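Local atomic coordinates of phosphatase YwpJ (Bacillus subtilis, PDB entry 1NRW), a protein that dephosphorylates phosphorylated five- and six-carbon sugars and nucleoside monophosphates in vitro, and less readily flavin mononucleotide, with magnesium as cofactor. Residues Leu24-Ala29 / His278-Met283; Gly37-Val42 / Lys61-Ser66; Leu126-Ser131 / Ser202-Asn207; Glu120-Glu125 / Ala144-Tyr149. One frame throughout, in Å; residues are numbered along the deposited sequence.

Contact 1. Residues Leu24-Ala29 / His278-Met283; sequences LENENA and HGVAHM
Beside the core sheet of this HAD phosphatase, the first turns of helices 24-35 and 279-286 meet through Glu-25, Asn-26 and Ala-29 on one and His-278, Val-280 and Ala-281 on the other. The short helical segments pass at 38°, their axes 8.2 Å apart, and small side chains permit this: Ala-29 CB lies 3.7 Å from Ala-281 CB. Asn-26 does the polar work. Its OD1 accepts a hydrogen bond from Ala-281 N at 3.1 Å, the donor standing above the carbonyl plane. Its ND2 donates to the backbone oxygen of Leu-15 and, at 2.9 Å, to water 1, which also accepts from Val-280 N. Val-280 packs in turn on Ile-9 of strand 6-10. At the N-cap position His-278 turns one ring face to Glu-25, whose CB makes a CH-pi contact 4.0 Å from the ring centroid. The bend at chi2 (88°) brings Glu-25 CD back over the imidazole; the carboxylate stacks on it with planes 17° apart and OE1 offset toward the rim. An alanine at His-278 would remove the ring and would probably set the Glu-25 carboxylate free to swing. With both ends of its amide engaged, Asn-26 is held against rotation, and it serves two N-H groups of the opposing helix's first turn, one directly and one through water.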
loop_
_atom_site.group_PDB
_atom_site.type_symbol
_atom_site.label_atom_id
_atom_site.label_comp_id
_atom_site.label_asym_id
_atom_site.label_seq_id
_atom_site.Cartn_x
_atom_site.Cartn_y
_atom_site.Cartn_z
ATOM N N LEU A 24 0.320 -20.895 -1.388
ATOM C CA LEU A 24 1.225 -21.656 -2.231
ATOM C C LEU A 24 0.893 -21.356 -3.689
ATOM O O LEU A 24 1.789 -21.206 -4.520
ATOM C CB LEU A 24 1.086 -23.161 -1.965
ATOM C CG LEU A 24 1.401 -23.679 -0.560
ATOM C CD1 LEU A 24 1.381 -25.201 -0.579
ATOM C CD2 LEU A 24 2.766 -23.185 -0.107
ATOM N N GLU A 25 -0.403 -21.256 -3.991
ATOM C CA GLU A 25 -0.848 -20.977 -5.354
ATOM C C GLU A 25 -0.340 -19.632 -5.857
ATOM O O GLU A 25 0.130 -19.519 -6.997
ATOM C CB GLU A 25 -2.381 -21.002 -5.446
ATOM C CG GLU A 25 -2.989 -22.393 -5.382
ATOM C CD GLU A 25 -3.264 -22.877 -3.971
ATOM O OE1 GLU A 25 -2.717 -22.301 -3.002
ATOM O OE2 GLU A 25 -4.032 -23.854 -3.831
ATOM N N ASN A 26 -0.441 -18.608 -5.013
ATOM C CA ASN A 26 0.034 -17.287 -5.404
ATOM C C ASN A 26 1.549 -17.247 -5.531
ATOM O O ASN A 26 2.080 -16.608 -6.444
ATOM C CB ASN A 26 -0.440 -16.223 -4.411
ATOM C CG ASN A 26 -1.864 -15.756 -4.689
ATOM O OD1 ASN A 26 -2.523 -16.232 -5.617
ATOM N ND2 ASN A 26 -2.341 -14.818 -3.884
ATOM N N GLU A 27 2.255 -17.932 -4.635
ATOM C CA GLU A 27 3.709 -17.945 -4.721
ATOM C C GLU A 27 4.121 -18.606 -6.029
ATOM O O GLU A 27 4.986 -18.099 -6.737
ATOM C CB GLU A 27 4.345 -18.703 -3.550
ATOM C CG GLU A 27 5.868 -18.573 -3.544
ATOM C CD GLU A 27 6.550 -19.416 -2.483
ATOM O OE1 GLU A 27 5.872 -19.848 -1.529
ATOM O OE2 GLU A 27 7.774 -19.636 -2.603
ATOM N N ASN A 28 3.504 -19.742 -6.345
ATOM C CA ASN A 28 3.816 -20.443 -7.585
ATOM C C ASN A 28 3.513 -19.572 -8.800
ATOM O O ASN A 28 4.283 -19.551 -9.761
ATOM C CB ASN A 28 3.030 -21.759 -7.682
ATOM C CG ASN A 28 3.567 -22.834 -6.747
ATOM O OD1 ASN A 28 4.776 -23.054 -6.662
ATOM N ND2 ASN A 28 2.665 -23.522 -6.052
ATOM N N ALA A 29 2.395 -18.848 -8.757
ATOM C CA ALA A 29 2.013 -17.976 -9.868
ATOM C C ALA A 29 3.034 -16.857 -10.073
ATOM O O ALA A 29 3.364 -16.511 -11.211
ATOM C CB ALA A 29 0.620 -17.386 -9.624
ATOM N N HIS A 278 -7.251 -17.206 -4.135
ATOM C CA HIS A 278 -6.075 -17.065 -4.990
ATOM C C HIS A 278 -6.330 -16.291 -6.277
ATOM O O HIS A 278 -5.888 -16.699 -7.358
ATOM C CB HIS A 278 -5.507 -18.453 -5.307
ATOM C CG HIS A 278 -5.469 -19.360 -4.118
ATOM N ND1 HIS A 278 -6.181 -20.540 -4.056
ATOM C CD2 HIS A 278 -4.866 -19.222 -2.915
ATOM C CE1 HIS A 278 -6.022 -21.086 -2.863
ATOM N NE2 HIS A 278 -5.228 -20.307 -2.151
ATOM N N GLY A 279 -7.018 -15.161 -6.148
ATOM C CA GLY A 279 -7.321 -14.329 -7.301
ATOM C C GLY A 279 -6.101 -13.925 -8.110
ATOM O O GLY A 279 -6.153 -13.855 -9.338
ATOM N N VAL A 280 -4.989 -13.646 -7.439
ATOM C CA VAL A 280 -3.788 -13.260 -8.167
ATOM C C VAL A 280 -3.328 -14.407 -9.070
ATOM O O VAL A 280 -2.995 -14.186 -10.238
ATOM C CB VAL A 280 -2.657 -12.837 -7.197
ATOM C CG1 VAL A 280 -1.372 -12.610 -7.965
ATOM C CG2 VAL A 280 -3.064 -11.545 -6.475
ATOM N N ALA A 281 -3.319 -15.628 -8.544
ATOM C CA ALA A 281 -2.923 -16.780 -9.352
ATOM C C ALA A 281 -3.916 -16.969 -10.510
ATOM O O ALA A 281 -3.512 -17.218 -11.652
ATOM C CB ALA A 281 -2.871 -18.039 -8.492
ATOM N N HIS A 282 -5.211 -16.839 -10.220
ATOM C CA HIS A 282 -6.234 -16.992 -11.258
ATOM C C HIS A 282 -6.005 -15.989 -12.382
ATOM O O HIS A 282 -6.110 -16.331 -13.560
ATOM C CB HIS A 282 -7.645 -16.811 -10.676
ATOM C CG HIS A 282 -8.721 -16.752 -11.719
ATOM N ND1 HIS A 282 -9.119 -15.574 -12.312
ATOM C CD2 HIS A 282 -9.448 -17.733 -12.308
ATOM C CE1 HIS A 282 -10.045 -15.829 -13.221
ATOM N NE2 HIS A 282 -10.263 -17.133 -13.238
HETATM N N MSE A 283 -5.691 -14.750 -12.023
HETATM C CA MSE A 283 -5.440 -13.733 -13.034
HETATM C C MSE A 283 -4.250 -14.130 -13.908
HETATM O O MSE A 283 -4.304 -14.034 -15.131
HETATM C CB MSE A 283 -5.150 -12.388 -12.379
HETATM C CG MSE A 283 -4.674 -11.344 -13.369
HETATM SE SE MSE A 283 -3.849 -9.870 -12.468
HETATM C CE MSE A 283 -2.371 -10.816 -11.666
HETATM O O HOH W 1 -4.992 -13.628 -4.189
#

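Contact 2. Residues Gly37-Val42 / Lys61-Ser66; sequences GIEVVV and KTWVIS
A chi1 of -72° sets Trp-63 CG anti to its carbonyl carbon, while a chi2 of -69° bends the Glu-39 chain and places its CD, and the indole N-H and the carboxylate meet across two neighbouring strands. Trp-63 NE1 donates to Glu-39 OE1 at 2.8 Å; the acceptor lies near the indole plane, at the ring edge, but the N-H arrives from above the carboxylate plane. Behind this bond the strands run parallel. Trp-63 N donates to Val-40 O at 3.0 Å, Val-42 N to Trp-63 O at 2.9 Å, and Ile-65 N to Val-42 O at 2.8 Å. Trp-63 O has a second donor: Thr-62 OG1, 2.8 Å away, reaches it from the face opposite to Val-42 N. The same hydroxyl oxygen touches Val-42 CG2 at 3.5 Å.

On the face that carries Val-41 and Trp-63, the two methyls of Val-41 divide the work. CG2 presses on Trp-63 CB at 3.6 Å, and CG1 meets the end of the Ile-65 chain, CD1. Helix 217-227 covers this face through Leu-224, and Tyr-80 meets the indole edge-to-face. On the other face Val-42 and Val-64 pack on helix 48-55, the connection of this beta-alpha-beta crossover in the HAD core sheet. The buried indole N-H is given a carboxylate at the margin of a largely aliphatic layer, and the Trp-63 carbonyl two donors; the Glu-39 bond probably fixes how the indole is turned.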
loop_
_atom_site.group_PDB
_atom_site.type_symbol
_atom_site.label_atom_id
_atom_site.label_comp_id
_atom_site.label_asym_id
_atom_site.label_seq_id
_atom_site.Cartn_x
_atom_site.Cartn_y
_atom_site.Cartn_z
ATOM N N GLY A 37 9.604 -14.511 -17.863
ATOM C CA GLY A 37 10.269 -13.272 -18.232
ATOM C C GLY A 37 9.448 -12.019 -17.975
ATOM O O GLY A 37 9.761 -10.943 -18.492
ATOM N N ILE A 38 8.394 -12.150 -17.175
ATOM C CA ILE A 38 7.539 -11.014 -16.849
ATOM C C ILE A 38 8.081 -10.302 -15.611
ATOM O O ILE A 38 8.444 -10.944 -14.627
ATOM C CB ILE A 38 6.082 -11.469 -16.560
ATOM C CG1 ILE A 38 5.484 -12.134 -17.802
ATOM C CG2 ILE A 38 5.232 -10.276 -16.134
ATOM C CD1 ILE A 38 4.107 -12.745 -17.575
ATOM N N GLU A 39 8.148 -8.977 -15.666
ATOM C CA GLU A 39 8.622 -8.204 -14.527
ATOM C C GLU A 39 7.462 -8.109 -13.540
ATOM O O GLU A 39 6.392 -7.603 -13.878
ATOM C CB GLU A 39 9.040 -6.798 -14.960
ATOM C CG GLU A 39 10.216 -6.745 -15.930
ATOM C CD GLU A 39 11.535 -7.156 -15.298
ATOM O OE1 GLU A 39 11.605 -7.276 -14.057
ATOM O OE2 GLU A 39 12.514 -7.347 -16.048
ATOM N N VAL A 40 7.670 -8.607 -12.326
ATOM C CA VAL A 40 6.623 -8.559 -11.316
ATOM C C VAL A 40 6.913 -7.479 -10.288
ATOM O O VAL A 40 8.022 -7.398 -9.750
ATOM C CB VAL A 40 6.471 -9.915 -10.593
ATOM C CG1 VAL A 40 5.451 -9.786 -9.460
ATOM C CG2 VAL A 40 6.021 -10.984 -11.590
ATOM N N VAL A 41 5.907 -6.652 -10.025
ATOM C CA VAL A 41 6.030 -5.567 -9.063
ATOM C C VAL A 41 4.919 -5.652 -8.025
ATOM O O VAL A 41 3.753 -5.840 -8.372
ATOM C CB VAL A 41 5.932 -4.195 -9.767
ATOM C CG1 VAL A 41 6.230 -3.078 -8.778
ATOM C CG2 VAL A 41 6.886 -4.154 -10.952
ATOM N N VAL A 42 5.288 -5.540 -6.754
ATOM C CA VAL A 42 4.320 -5.560 -5.662
ATOM C C VAL A 42 4.227 -4.111 -5.189
ATOM O O VAL A 42 5.246 -3.476 -4.892
ATOM C CB VAL A 42 4.783 -6.497 -4.528
ATOM C CG1 VAL A 42 3.908 -6.317 -3.296
ATOM C CG2 VAL A 42 4.703 -7.939 -5.007
ATOM N N LYS A 61 11.362 -12.484 -4.362
ATOM C CA LYS A 61 12.045 -11.246 -4.725
ATOM C C LYS A 61 11.370 -10.623 -5.935
ATOM O O LYS A 61 11.406 -11.177 -7.035
ATOM C CB LYS A 61 13.514 -11.513 -5.049
ATOM C CG LYS A 61 14.353 -11.924 -3.852
ATOM C CD LYS A 61 15.816 -12.056 -4.238
ATOM C CE LYS A 61 16.687 -12.325 -3.021
ATOM N NZ LYS A 61 18.129 -12.422 -3.389
ATOM N N THR A 62 10.760 -9.462 -5.731
ATOM C CA THR A 62 10.077 -8.759 -6.813
ATOM C C THR A 62 10.420 -7.284 -6.712
ATOM O O THR A 62 11.038 -6.849 -5.742
ATOM C CB THR A 62 8.541 -8.841 -6.664
ATOM O OG1 THR A 62 8.142 -8.083 -5.508
ATOM C CG2 THR A 62 8.078 -10.284 -6.498
ATOM N N TRP A 63 10.026 -6.513 -7.720
ATOM C CA TRP A 63 10.218 -5.073 -7.637
ATOM C C TRP A 63 9.214 -4.702 -6.557
ATOM O O TRP A 63 8.190 -5.381 -6.399
ATOM C CB TRP A 63 9.815 -4.368 -8.933
ATOM C CG TRP A 63 10.747 -4.596 -10.068
ATOM C CD1 TRP A 63 10.765 -5.664 -10.913
ATOM C CD2 TRP A 63 11.826 -3.743 -10.471
ATOM N NE1 TRP A 63 11.791 -5.533 -11.821
ATOM C CE2 TRP A 63 12.458 -4.363 -11.572
ATOM C CE3 TRP A 63 12.319 -2.516 -10.007
ATOM C CZ2 TRP A 63 13.564 -3.798 -12.220
ATOM C CZ3 TRP A 63 13.423 -1.950 -10.653
ATOM C CH2 TRP A 63 14.030 -2.597 -11.750
ATOM N N VAL A 64 9.495 -3.641 -5.812
ATOM C CA VAL A 64 8.584 -3.213 -4.763
ATOM C C VAL A 64 8.332 -1.719 -4.800
ATOM O O VAL A 64 9.269 -0.914 -4.732
ATOM C CB VAL A 64 9.129 -3.537 -3.356
ATOM C CG1 VAL A 64 8.138 -3.047 -2.286
ATOM C CG2 VAL A 64 9.364 -5.031 -3.215
ATOM N N ILE A 65 7.061 -1.364 -4.923
ATOM C CA ILE A 65 6.642 0.030 -4.889
ATOM C C ILE A 65 6.027 0.145 -3.496
ATOM O O ILE A 65 5.090 -0.589 -3.162
ATOM C CB ILE A 65 5.590 0.322 -5.966
ATOM C CG1 ILE A 65 6.253 0.272 -7.347
ATOM C CG2 ILE A 65 4.942 1.683 -5.712
ATOM C CD1 ILE A 65 5.291 0.427 -8.506
ATOM N N SER A 66 6.573 1.029 -2.671
ATOM C CA SER A 66 6.070 1.191 -1.313
ATOM C C SER A 66 5.709 2.633 -0.992
ATOM O O SER A 66 5.922 3.529 -1.802
ATOM C CB SER A 66 7.106 0.666 -0.307
ATOM O OG SER A 66 8.353 1.323 -0.439
#

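Contact 3. Residues Leu126-Ser131 / Ser202-Asn207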
loop_
_atom_site.group_PDB
_atom_site.type_symbol
_atom_site.label_atom_id
_atom_site.label_comp_id
_atom_site.label_asym_id
_atom_site.label_seq_id
_atom_site.Cartn_x
_atom_site.Cartn_y
_atom_site.Cartn_z
ATOM N N LEU A 126 -6.339 -3.837 12.108
ATOM C CA LEU A 126 -7.572 -4.607 12.020
ATOM C C LEU A 126 -8.510 -3.969 10.993
ATOM O O LEU A 126 -9.222 -4.667 10.276
ATOM C CB LEU A 126 -8.258 -4.668 13.389
ATOM C CG LEU A 126 -9.366 -5.711 13.556
ATOM C CD1 LEU A 126 -8.811 -7.111 13.301
ATOM C CD2 LEU A 126 -9.930 -5.615 14.969
ATOM N N ASP A 127 -8.509 -2.640 10.922
ATOM C CA ASP A 127 -9.362 -1.948 9.958
ATOM C C ASP A 127 -8.934 -2.322 8.532
ATOM O O ASP A 127 -9.773 -2.461 7.641
ATOM C CB ASP A 127 -9.276 -0.430 10.166
ATOM C CG ASP A 127 -10.149 0.351 9.186
ATOM O OD1 ASP A 127 -11.351 0.029 9.056
ATOM O OD2 ASP A 127 -9.635 1.297 8.552
ATOM N N ARG A 128 -7.629 -2.485 8.318
ATOM C CA ARG A 128 -7.125 -2.876 6.998
ATOM C C ARG A 128 -7.676 -4.259 6.640
ATOM O O ARG A 128 -8.203 -4.458 5.544
ATOM C CB ARG A 128 -5.597 -2.956 6.989
ATOM C CG ARG A 128 -4.834 -1.645 7.100
ATOM C CD ARG A 128 -3.347 -1.998 7.181
ATOM N NE ARG A 128 -2.430 -0.865 7.291
ATOM C CZ ARG A 128 -1.996 -0.138 6.264
ATOM N NH1 ARG A 128 -2.404 -0.405 5.031
ATOM N NH2 ARG A 128 -1.110 0.828 6.468
ATOM N N PHE A 129 -7.530 -5.206 7.566
ATOM C CA PHE A 129 -7.997 -6.581 7.379
ATOM C C PHE A 129 -9.495 -6.623 7.084
ATOM O O PHE A 129 -9.930 -7.228 6.110
ATOM C CB PHE A 129 -7.754 -7.429 8.640
ATOM C CG PHE A 129 -6.386 -8.061 8.726
ATOM C CD1 PHE A 129 -5.287 -7.336 9.187
ATOM C CD2 PHE A 129 -6.212 -9.410 8.401
ATOM C CE1 PHE A 129 -4.039 -7.939 9.331
ATOM C CE2 PHE A 129 -4.964 -10.031 8.539
ATOM C CZ PHE A 129 -3.875 -9.294 9.007
ATOM N N ARG A 130 -10.283 -5.988 7.949
ATOM C CA ARG A 130 -11.735 -5.981 7.794
ATOM C C ARG A 130 -12.233 -5.294 6.530
ATOM O O ARG A 130 -13.236 -5.705 5.950
ATOM C CB ARG A 130 -12.389 -5.330 9.018
ATOM C CG ARG A 130 -12.088 -6.056 10.320
ATOM C CD ARG A 130 -12.749 -5.381 11.512
ATOM N NE ARG A 130 -14.204 -5.441 11.435
ATOM C CZ ARG A 130 -15.019 -4.970 12.373
ATOM N NH1 ARG A 130 -14.523 -4.400 13.463
ATOM N NH2 ARG A 130 -16.334 -5.079 12.225
ATOM N N SER A 131 -11.543 -4.245 6.103
ATOM C CA SER A 131 -11.961 -3.527 4.906
ATOM C C SER A 131 -11.724 -4.362 3.657
ATOM O O SER A 131 -12.522 -4.328 2.719
ATOM C CB SER A 131 -11.208 -2.198 4.796
ATOM O OG SER A 131 -11.550 -1.349 5.881
ATOM N N SER A 202 -6.963 6.248 0.148
ATOM C CA SER A 202 -7.364 5.497 1.332
ATOM C C SER A 202 -7.072 4.027 1.062
ATOM O O SER A 202 -7.202 3.566 -0.079
ATOM C CB SER A 202 -8.858 5.686 1.620
ATOM O OG SER A 202 -9.292 4.813 2.654
ATOM N N SER A 203 -6.663 3.296 2.097
ATOM C CA SER A 203 -6.368 1.872 1.956
ATOM C C SER A 203 -7.261 1.037 2.875
ATOM O O SER A 203 -7.115 -0.184 2.947
ATOM C CB SER A 203 -4.900 1.589 2.289
ATOM O OG SER A 203 -4.607 1.906 3.641
ATOM N N ALA A 204 -8.169 1.707 3.578
ATOM C CA ALA A 204 -9.097 1.048 4.498
ATOM C C ALA A 204 -10.224 2.012 4.870
ATOM O O ALA A 204 -10.056 3.230 4.809
ATOM C CB ALA A 204 -8.357 0.578 5.751
ATOM N N GLU A 205 -11.366 1.457 5.265
ATOM C CA GLU A 205 -12.544 2.248 5.613
ATOM C C GLU A 205 -12.347 3.398 6.599
ATOM O O GLU A 205 -13.028 4.421 6.501
ATOM C CB GLU A 205 -13.648 1.319 6.131
ATOM C CG GLU A 205 -14.322 0.497 5.036
ATOM C CD GLU A 205 -15.219 -0.597 5.593
ATOM O OE1 GLU A 205 -15.919 -0.341 6.599
ATOM O OE2 GLU A 205 -15.230 -1.708 5.018
ATOM N N HIS A 206 -11.425 3.250 7.541
ATOM C CA HIS A 206 -11.214 4.317 8.509
ATOM C C HIS A 206 -9.884 5.055 8.413
ATOM O O HIS A 206 -9.410 5.631 9.395
ATOM C CB HIS A 206 -11.430 3.785 9.926
ATOM C CG HIS A 206 -12.811 3.255 10.154
ATOM N ND1 HIS A 206 -13.203 1.999 9.745
ATOM C CD2 HIS A 206 -13.909 3.835 10.697
ATOM C CE1 HIS A 206 -14.484 1.828 10.023
ATOM N NE2 HIS A 206 -14.937 2.927 10.600
ATOM N N ASN A 207 -9.274 5.042 7.234
ATOM C CA ASN A 207 -8.029 5.774 7.066
ATOM C C ASN A 207 -7.984 6.519 5.747
ATOM O O ASN A 207 -8.871 6.383 4.893
ATOM C CB ASN A 207 -6.791 4.847 7.184
ATOM C CG ASN A 207 -6.491 4.049 5.904
ATOM O OD1 ASN A 207 -6.638 4.542 4.786
ATOM N ND2 ASN A 207 -6.031 2.815 6.080
HETATM O O HOH W 2 -6.717 1.557 8.666
HETATM O O HOH W 3 -4.644 -1.820 3.605
HETATM O O HOH W 4 -15.571 -4.069 6.260
HETATM O O HOH W 5 -14.418 -2.301 2.482
#
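Asp-127 and Ser-131, one turn apart on helix 118-132, grip the type I turn from Ala-204 to Asn-207 in the loop between strands 198-201 and 207-212, and here the packing is tight. Asp-127 CG is anti to the backbone N (chi1 -180°), and its carboxylate takes two N-H groups: His-206 N reaches OD2 on the syn side at 2.8 Å, while His-206 ND1 reaches OD1, also at 2.8 Å, with OD1 at the edge of the imidazole and near its plane. Ala-204 CB presses against OD2, 3.2 Å away. Ser-131 OG accepts from Glu-205 N at 2.9 Å and donates to Asp-127 O.

The Glu-205 margin is looser and wet: OE2 is linked through waters 4 and 5 to Arg-130 O and Ser-131 O. On the active-site side, where Ser-203 touches the phosphate-binding Asn-243, water 3 joins Arg-128 NH1 to Ser-203 O; Arg-128 NE forms a salt bridge with Glu-125. An alanine at Asp-127 would probably leave His-206 N and ND1 without their acceptor and the imidazole able to turn. Gripped by two N-H groups and water 2, the Asp-127 carboxylate is likely to stay ionised and to keep a proton on His-206 ND1.

Contact 4. Residues Glu120-Glu125 / Ala144-Tyr149; sequences ELLDVE and AAEVQY
Leu-122 is the bump of this helix pair, and the hollow it fills lies along helix 138-150 between Ala-145, Glu-146 and the base of Tyr-149. Leu-122 CG stands anti to the backbone N (chi1 -175°), and a chi2 of 60° sets the methyls: CD1 rests 3.5 Å from Ala-145 O and 3.8 Å from Ala-145 CB, and touches Tyr-149 CB at 4.2 Å. The other branch, CD2, lies against Glu-146 CG at 4.0 Å; that glutamate carries its charge onward to a salt bridge with Lys-142. Tyr-149 returns the favour. Its side chain crosses Leu-121 at about a right angle, and the ring atom CE1 meets Leu-121 CB at 3.8 Å, with Leu-121 CD1 close by. Both of these residues also touch Phe-154 of strand 154-156, which extends the apolar patch toward the sheet.

At the other end Glu-125 crosses Gln-148 at about a right angle, OE2 3.9 Å from Gln-148 CG, but its polar atoms look elsewhere, to Arg-46 and Arg-128, as the Gln-148 oxygen does to His-20. No hydrogen bond joins the two segments. Their axes come no nearer than 9.5 Å and their N-to-C directions are 120° apart, so side chains reaching over make the fit. It joins two consecutive helices packed beside the six-stranded mixed sheet, an alpha/beta unit consistent with the cap domain of Cof-type HAD phosphatases.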
loop_
_atom_site.group_PDB
_atom_site.type_symbol
_atom_site.label_atom_id
_atom_site.label_comp_id
_atom_site.label_asym_id
_atom_site.label_seq_id
_atom_site.Cartn_x
_atom_site.Cartn_y
_atom_site.Cartn_z
ATOM N N GLU A 120 -3.969 0.791 19.856
ATOM C CA GLU A 120 -4.373 1.727 18.820
ATOM C C GLU A 120 -3.818 1.328 17.456
ATOM O O GLU A 120 -4.529 1.395 16.456
ATOM C CB GLU A 120 -3.913 3.135 19.213
ATOM C CG GLU A 120 -4.588 3.590 20.505
ATOM C CD GLU A 120 -3.909 4.762 21.179
ATOM O OE1 GLU A 120 -2.765 5.104 20.809
ATOM O OE2 GLU A 120 -4.530 5.330 22.101
ATOM N N LEU A 121 -2.557 0.912 17.423
ATOM C CA LEU A 121 -1.931 0.495 16.169
ATOM C C LEU A 121 -2.589 -0.783 15.650
ATOM O O LEU A 121 -2.731 -0.966 14.438
ATOM C CB LEU A 121 -0.426 0.291 16.364
ATOM C CG LEU A 121 0.372 1.581 16.591
ATOM C CD1 LEU A 121 1.793 1.256 17.032
ATOM C CD2 LEU A 121 0.379 2.407 15.307
ATOM N N LEU A 122 -2.999 -1.662 16.560
ATOM C CA LEU A 122 -3.660 -2.895 16.147
ATOM C C LEU A 122 -5.027 -2.557 15.563
ATOM O O LEU A 122 -5.487 -3.211 14.627
ATOM C CB LEU A 122 -3.828 -3.855 17.332
ATOM C CG LEU A 122 -4.401 -5.238 16.996
ATOM C CD1 LEU A 122 -3.476 -5.944 16.014
ATOM C CD2 LEU A 122 -4.545 -6.065 18.262
ATOM N N ASP A 123 -5.686 -1.539 16.113
ATOM C CA ASP A 123 -6.988 -1.157 15.586
ATOM C C ASP A 123 -6.850 -0.659 14.152
ATOM O O ASP A 123 -7.717 -0.915 13.311
ATOM C CB ASP A 123 -7.650 -0.080 16.458
ATOM C CG ASP A 123 -8.242 -0.654 17.742
ATOM O OD1 ASP A 123 -8.577 -1.856 17.764
ATOM O OD2 ASP A 123 -8.382 0.101 18.724
ATOM N N VAL A 124 -5.766 0.059 13.872
ATOM C CA VAL A 124 -5.541 0.556 12.519
ATOM C C VAL A 124 -5.367 -0.649 11.593
ATOM O O VAL A 124 -5.952 -0.710 10.508
ATOM C CB VAL A 124 -4.275 1.451 12.448
ATOM C CG1 VAL A 124 -3.982 1.828 10.990
ATOM C CG2 VAL A 124 -4.481 2.721 13.287
ATOM N N GLU A 125 -4.569 -1.617 12.026
ATOM C CA GLU A 125 -4.332 -2.801 11.213
ATOM C C GLU A 125 -5.588 -3.640 11.030
ATOM O O GLU A 125 -5.877 -4.103 9.926
ATOM C CB GLU A 125 -3.216 -3.630 11.833
ATOM C CG GLU A 125 -1.882 -2.914 11.796
ATOM C CD GLU A 125 -1.442 -2.569 10.379
ATOM O OE1 GLU A 125 -1.279 -1.366 10.065
ATOM O OE2 GLU A 125 -1.258 -3.509 9.579
ATOM N N ALA A 144 -4.675 -12.783 12.959
ATOM C CA ALA A 144 -3.726 -12.471 11.901
ATOM C C ALA A 144 -3.194 -11.049 12.055
ATOM O O ALA A 144 -2.015 -10.794 11.813
ATOM C CB ALA A 144 -4.387 -12.645 10.542
ATOM N N ALA A 145 -4.064 -10.126 12.457
ATOM C CA ALA A 145 -3.664 -8.733 12.644
ATOM C C ALA A 145 -2.615 -8.628 13.747
ATOM O O ALA A 145 -1.717 -7.788 13.686
ATOM C CB ALA A 145 -4.876 -7.875 12.994
ATOM N N GLU A 146 -2.736 -9.482 14.757
ATOM C CA GLU A 146 -1.789 -9.483 15.864
ATOM C C GLU A 146 -0.439 -10.010 15.382
ATOM O O GLU A 146 0.610 -9.467 15.728
ATOM C CB GLU A 146 -2.326 -10.339 17.014
ATOM C CG GLU A 146 -3.693 -9.890 17.505
ATOM C CD GLU A 146 -4.265 -10.791 18.576
ATOM O OE1 GLU A 146 -4.075 -12.022 18.487
ATOM O OE2 GLU A 146 -4.925 -10.272 19.501
ATOM N N VAL A 147 -0.463 -11.062 14.568
ATOM C CA VAL A 147 0.782 -11.611 14.048
ATOM C C VAL A 147 1.456 -10.525 13.213
ATOM O O VAL A 147 2.665 -10.315 13.304
ATOM C CB VAL A 147 0.531 -12.855 13.169
ATOM C CG1 VAL A 147 1.849 -13.371 12.616
ATOM C CG2 VAL A 147 -0.154 -13.937 13.990
ATOM N N GLN A 148 0.660 -9.826 12.411
ATOM C CA GLN A 148 1.167 -8.746 11.570
ATOM C C GLN A 148 1.836 -7.652 12.403
ATOM O O GLN A 148 2.941 -7.199 12.098
ATOM C CB GLN A 148 0.023 -8.116 10.782
ATOM C CG GLN A 148 0.471 -7.002 9.852
ATOM C CD GLN A 148 1.340 -7.528 8.730
ATOM O OE1 GLN A 148 0.948 -8.450 8.023
ATOM N NE2 GLN A 148 2.522 -6.947 8.558
ATOM N N TYR A 149 1.142 -7.210 13.446
ATOM C CA TYR A 149 1.674 -6.169 14.309
ATOM C C TYR A 149 2.970 -6.615 14.978
ATOM O O TYR A 149 3.893 -5.819 15.152
ATOM C CB TYR A 149 0.654 -5.805 15.387
ATOM C CG TYR A 149 1.213 -4.859 16.420
ATOM C CD1 TYR A 149 1.368 -3.504 16.139
ATOM C CD2 TYR A 149 1.639 -5.329 17.661
ATOM C CE1 TYR A 149 1.935 -2.636 17.068
ATOM C CE2 TYR A 149 2.211 -4.469 18.597
ATOM C CZ TYR A 149 2.355 -3.125 18.291
ATOM O OH TYR A 149 2.931 -2.268 19.202
#

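In the fold
Contacts 1 and 2 belong to the core sheet and its flanking helices, and both are buried; helix 24-35 of contact 1 is followed in the chain by strand 39-43 of contact 2, though the two contacts do not touch. Contacts 3 and 4 share helix 118-132, are only partly buried, and meet where Phe-129 packs on Ala-144 and Ala-145. Their chemistry follows their places. Contact 2 is backbone pairing between strands with largely aliphatic faces and one indole-carboxylate bond; contact 1 joins helices by small residues, one amide and a carboxylate stacked on an imidazole; contact 3 is mostly polar and watered at its margins; contact 4 is apolar without hydrogen bonds. Contacts 2 and 3 lie on opposite sides of the chain's centre.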